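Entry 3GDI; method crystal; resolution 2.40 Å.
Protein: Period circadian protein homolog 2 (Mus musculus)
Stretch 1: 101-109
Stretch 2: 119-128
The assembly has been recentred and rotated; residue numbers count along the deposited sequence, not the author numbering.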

# COMPACT_ATOMS: atom_id res chain seq x y z
N GLU A 101 -4.43 7.52 12.35
CA GLU A 101 -4.35 6.58 13.47
C GLU A 101 -3.94 5.20 12.95
O GLU A 101 -4.03 4.93 11.76
CB GLU A 101 -5.70 6.48 14.18
CG GLU A 101 -5.70 5.64 15.46
CD GLU A 101 -4.86 6.25 16.58
OE1 GLU A 101 -5.13 7.42 16.95
OE2 GLU A 101 -3.94 5.57 17.09
N LYS A 102 -3.49 4.34 13.86
CA LYS A 102 -3.08 2.99 13.49
C LYS A 102 -4.22 1.99 13.67
O LYS A 102 -4.04 0.95 14.30
CB LYS A 102 -1.86 2.55 14.31
CG LYS A 102 -0.58 3.32 13.97
CD LYS A 102 0.63 2.84 14.77
CE LYS A 102 0.48 3.16 16.25
NZ LYS A 102 1.66 2.68 17.02
N SER A 103 -5.38 2.32 13.10
CA SER A 103 -6.56 1.46 13.16
C SER A 103 -6.94 1.01 11.76
O SER A 103 -6.73 1.73 10.79
CB SER A 103 -7.74 2.21 13.78
OG SER A 103 -7.54 2.43 15.16
N PHE A 104 -7.50 -0.19 11.66
CA PHE A 104 -7.92 -0.74 10.38
C PHE A 104 -9.37 -1.20 10.52
O PHE A 104 -9.92 -1.18 11.62
CB PHE A 104 -7.01 -1.91 9.98
CG PHE A 104 -7.04 -3.06 10.95
CD1 PHE A 104 -7.79 -4.20 10.66
CD2 PHE A 104 -6.36 -3.00 12.16
CE1 PHE A 104 -7.86 -5.25 11.57
CE2 PHE A 104 -6.43 -4.05 13.08
CZ PHE A 104 -7.19 -5.18 12.78
N PHE A 105 -9.99 -1.61 9.41
CA PHE A 105 -11.38 -2.06 9.44
C PHE A 105 -11.57 -3.52 9.05
O PHE A 105 -10.88 -4.04 8.18
CB PHE A 105 -12.23 -1.19 8.52
CG PHE A 105 -12.21 0.26 8.87
CD1 PHE A 105 -11.10 1.04 8.59
CD2 PHE A 105 -13.31 0.85 9.47
CE1 PHE A 105 -11.07 2.39 8.90
CE2 PHE A 105 -13.29 2.20 9.80
CZ PHE A 105 -12.17 2.97 9.51
N CYS A 106 -12.54 -4.16 9.69
CA CYS A 106 -12.86 -5.56 9.43
C CYS A 106 -14.35 -5.81 9.59
O CYS A 106 -15.01 -5.18 10.42
CB CYS A 106 -12.11 -6.48 10.40
SG CYS A 106 -10.58 -7.19 9.75
N ARG A 107 -14.88 -6.72 8.78
CA ARG A 107 -16.29 -7.09 8.86
C ARG A 107 -16.33 -8.35 9.72
O ARG A 107 -15.64 -9.33 9.42
CB ARG A 107 -16.84 -7.35 7.46
CG ARG A 107 -17.38 -6.09 6.78
CD ARG A 107 -17.24 -6.11 5.26
NE ARG A 107 -15.84 -5.96 4.87
CZ ARG A 107 -15.41 -5.47 3.70
NH1 ARG A 107 -16.28 -5.07 2.78
NH2 ARG A 107 -14.11 -5.38 3.46
N VAL A 108 -17.11 -8.31 10.79
CA VAL A 108 -17.21 -9.45 11.70
C VAL A 108 -18.59 -10.09 11.70
O VAL A 108 -19.60 -9.41 11.51
CB VAL A 108 -16.86 -9.00 13.15
CG1 VAL A 108 -16.78 -10.22 14.07
CG2 VAL A 108 -15.55 -8.24 13.15
N SER A 109 -18.63 -11.40 11.91
CA SER A 109 -19.88 -12.15 11.94
C SER A 109 -19.80 -13.36 12.85
O SER A 109 -18.85 -14.15 12.75
CB SER A 109 -20.25 -12.64 10.54
OG SER A 109 -21.33 -13.56 10.59
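Stretch 2 (119-128) RYQPFRMTPY

The most unusual feature of this contact is the way the side chain of Met125 reaches across to strand 104-108: its CE lies 3.1 Å from CB of Cys106 and 3.3 Å from CE1 of Phe104, so a single methyl group touches two residues on the same face of the sheet. The chi angles of Met125 (m, t, m) bring the end of the chain nearer to stretch 1 than its CA-to-CB bond alone would, and its SD lies obliquely, 5.4 Å from the centroid of the Phe104 ring.

Stretch 2 is extended throughout. Residues 121-128 form a strand that runs antiparallel to strand 104-108, with 146° between their N-to-C directions and a closest approach of the axes of 4.5 Å. Three hydrogen-bonded pairs fix the register. Met125 N donates to Phe104 O at 2.8 Å, and Met125 O accepts from Phe104 N at 3.0 Å; Phe123 N and Phe123 O engage Cys106 O and Cys106 N at 2.7 and 3.0 Å; Gln121 N and Gln121 O meet Val108 O and Val108 N, both at 3.1 Å. Between these rungs lie the non-hydrogen-bonded pairs, where the CA atoms come closer: CA of Arg124 is 4.6 Å from CA of Phe105, and CA of Pro122 is 4.3 Å from CA of Arg107. Pro122, which has no amide hydrogen to donate, thus occupies a position where the ladder requires none. A CA-H...O contact from Phe105 CA to Phe123 O, 3.3 Å, adds to the pairing.

The alternation divides the side chains between two faces. Gln121, Phe123 and Met125 share one with Phe104, Cys106 and Val108; there CD2 of Phe123 packs 3.8 Å from CG2 of Val108. On the other, Arg124 lays its aliphatic portion against Phe105, its CG 4.2 Å from the ring centroid in an off-centre CH-pi contact. The guanidinium continues toward the start of stretch 1, where NH2 of Arg124 lies 3.5 Å from CG of Glu101 and one face of the group is covered by OG of Ser103.

Side-chain hydrogen bonds extend the pairing beyond strand 104-108 at both ends. OG1 of Thr126 and OG of Ser103 are hydrogen-bonded at 2.8 Å, while Arg119 O accepts from OG of Ser109 at 3.1 Å. Beyond Thr126, CD of Pro127 approaches the carbonyl O of Lys102 to 3.1 Å and sits at the edge of the Phe104 ring, 4.1 Å from its CE2. Together the two stretches bury 905 Å².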

# COMPACT_ATOMS: atom_id res chain seq x y z
N ARG A 119 -24.29 -12.78 7.86
CA ARG A 119 -24.46 -11.35 8.02
C ARG A 119 -23.28 -10.70 8.74
O ARG A 119 -22.99 -11.01 9.90
CB ARG A 119 -25.77 -11.05 8.76
CG ARG A 119 -27.00 -11.34 7.92
CD ARG A 119 -28.22 -10.57 8.41
NE ARG A 119 -29.32 -10.64 7.44
CZ ARG A 119 -30.49 -10.03 7.59
NH1 ARG A 119 -30.74 -9.30 8.67
NH2 ARG A 119 -31.42 -10.15 6.64
N TYR A 120 -22.60 -9.81 8.04
CA TYR A 120 -21.44 -9.11 8.57
C TYR A 120 -21.75 -7.68 9.01
O TYR A 120 -22.75 -7.09 8.60
CB TYR A 120 -20.34 -9.07 7.51
CG TYR A 120 -19.72 -10.41 7.23
CD1 TYR A 120 -18.79 -10.97 8.11
CD2 TYR A 120 -20.07 -11.14 6.10
CE1 TYR A 120 -18.23 -12.21 7.87
CE2 TYR A 120 -19.51 -12.39 5.84
CZ TYR A 120 -18.60 -12.92 6.74
OH TYR A 120 -18.06 -14.16 6.52
N GLN A 121 -20.90 -7.13 9.86
CA GLN A 121 -21.05 -5.77 10.34
C GLN A 121 -19.66 -5.16 10.41
O GLN A 121 -18.77 -5.71 11.06
CB GLN A 121 -21.67 -5.76 11.72
CG GLN A 121 -23.06 -6.35 11.81
CD GLN A 121 -23.55 -6.39 13.24
OE1 GLN A 121 -23.75 -5.34 13.87
NE2 GLN A 121 -23.74 -7.60 13.77
N PRO A 122 -19.46 -4.02 9.74
CA PRO A 122 -18.16 -3.34 9.74
C PRO A 122 -17.73 -2.91 11.14
O PRO A 122 -18.55 -2.46 11.93
CB PRO A 122 -18.38 -2.17 8.80
CG PRO A 122 -19.83 -1.85 9.01
CD PRO A 122 -20.46 -3.21 9.01
N PHE A 123 -16.44 -3.07 11.44
CA PHE A 123 -15.90 -2.69 12.74
C PHE A 123 -14.58 -1.97 12.59
O PHE A 123 -13.74 -2.35 11.77
CB PHE A 123 -15.68 -3.94 13.61
CG PHE A 123 -16.89 -4.35 14.39
CD1 PHE A 123 -17.11 -3.84 15.67
CD2 PHE A 123 -17.82 -5.22 13.85
CE1 PHE A 123 -18.24 -4.18 16.39
CE2 PHE A 123 -18.96 -5.58 14.56
CZ PHE A 123 -19.18 -5.06 15.84
N ARG A 124 -14.39 -0.91 13.35
CA ARG A 124 -13.14 -0.18 13.29
C ARG A 124 -12.36 -0.79 14.43
O ARG A 124 -12.89 -0.92 15.53
CB ARG A 124 -13.35 1.30 13.54
CG ARG A 124 -12.09 2.12 13.41
CD ARG A 124 -11.91 3.02 14.61
NE ARG A 124 -10.77 3.92 14.45
CZ ARG A 124 -10.27 4.69 15.41
NH1 ARG A 124 -10.81 4.66 16.62
NH2 ARG A 124 -9.23 5.47 15.16
N MET A 125 -11.12 -1.16 14.19
CA MET A 125 -10.33 -1.78 15.24
C MET A 125 -8.96 -1.15 15.44
O MET A 125 -8.28 -0.78 14.48
CB MET A 125 -10.18 -3.26 14.95
CG MET A 125 -11.50 -3.97 14.75
SD MET A 125 -11.30 -5.75 14.80
CE MET A 125 -10.65 -6.06 13.14
N THR A 126 -8.56 -1.04 16.70
CA THR A 126 -7.26 -0.48 17.05
C THR A 126 -6.50 -1.60 17.76
O THR A 126 -6.97 -2.13 18.78
CB THR A 126 -7.39 0.72 18.00
OG1 THR A 126 -8.51 1.53 17.62
CG2 THR A 126 -6.13 1.57 17.95
N PRO A 127 -5.34 -1.99 17.22
CA PRO A 127 -4.48 -3.05 17.74
C PRO A 127 -3.42 -2.61 18.75
O PRO A 127 -2.67 -1.66 18.51
CB PRO A 127 -3.85 -3.61 16.48
CG PRO A 127 -3.58 -2.36 15.71
CD PRO A 127 -4.86 -1.55 15.89
N TYR A 128 -3.34 -3.34 19.86
CA TYR A 128 -2.37 -3.06 20.91
C TYR A 128 -1.62 -4.33 21.29
O TYR A 128 -2.22 -5.39 21.46
CB TYR A 128 -3.07 -2.50 22.15
CG TYR A 128 -3.68 -1.14 21.93
CD1 TYR A 128 -2.88 -0.05 21.56
CD2 TYR A 128 -5.04 -0.92 22.11
CE1 TYR A 128 -3.43 1.21 21.36
CE2 TYR A 128 -5.61 0.34 21.92
CZ TYR A 128 -4.80 1.40 21.55
OH TYR A 128 -5.34 2.65 21.37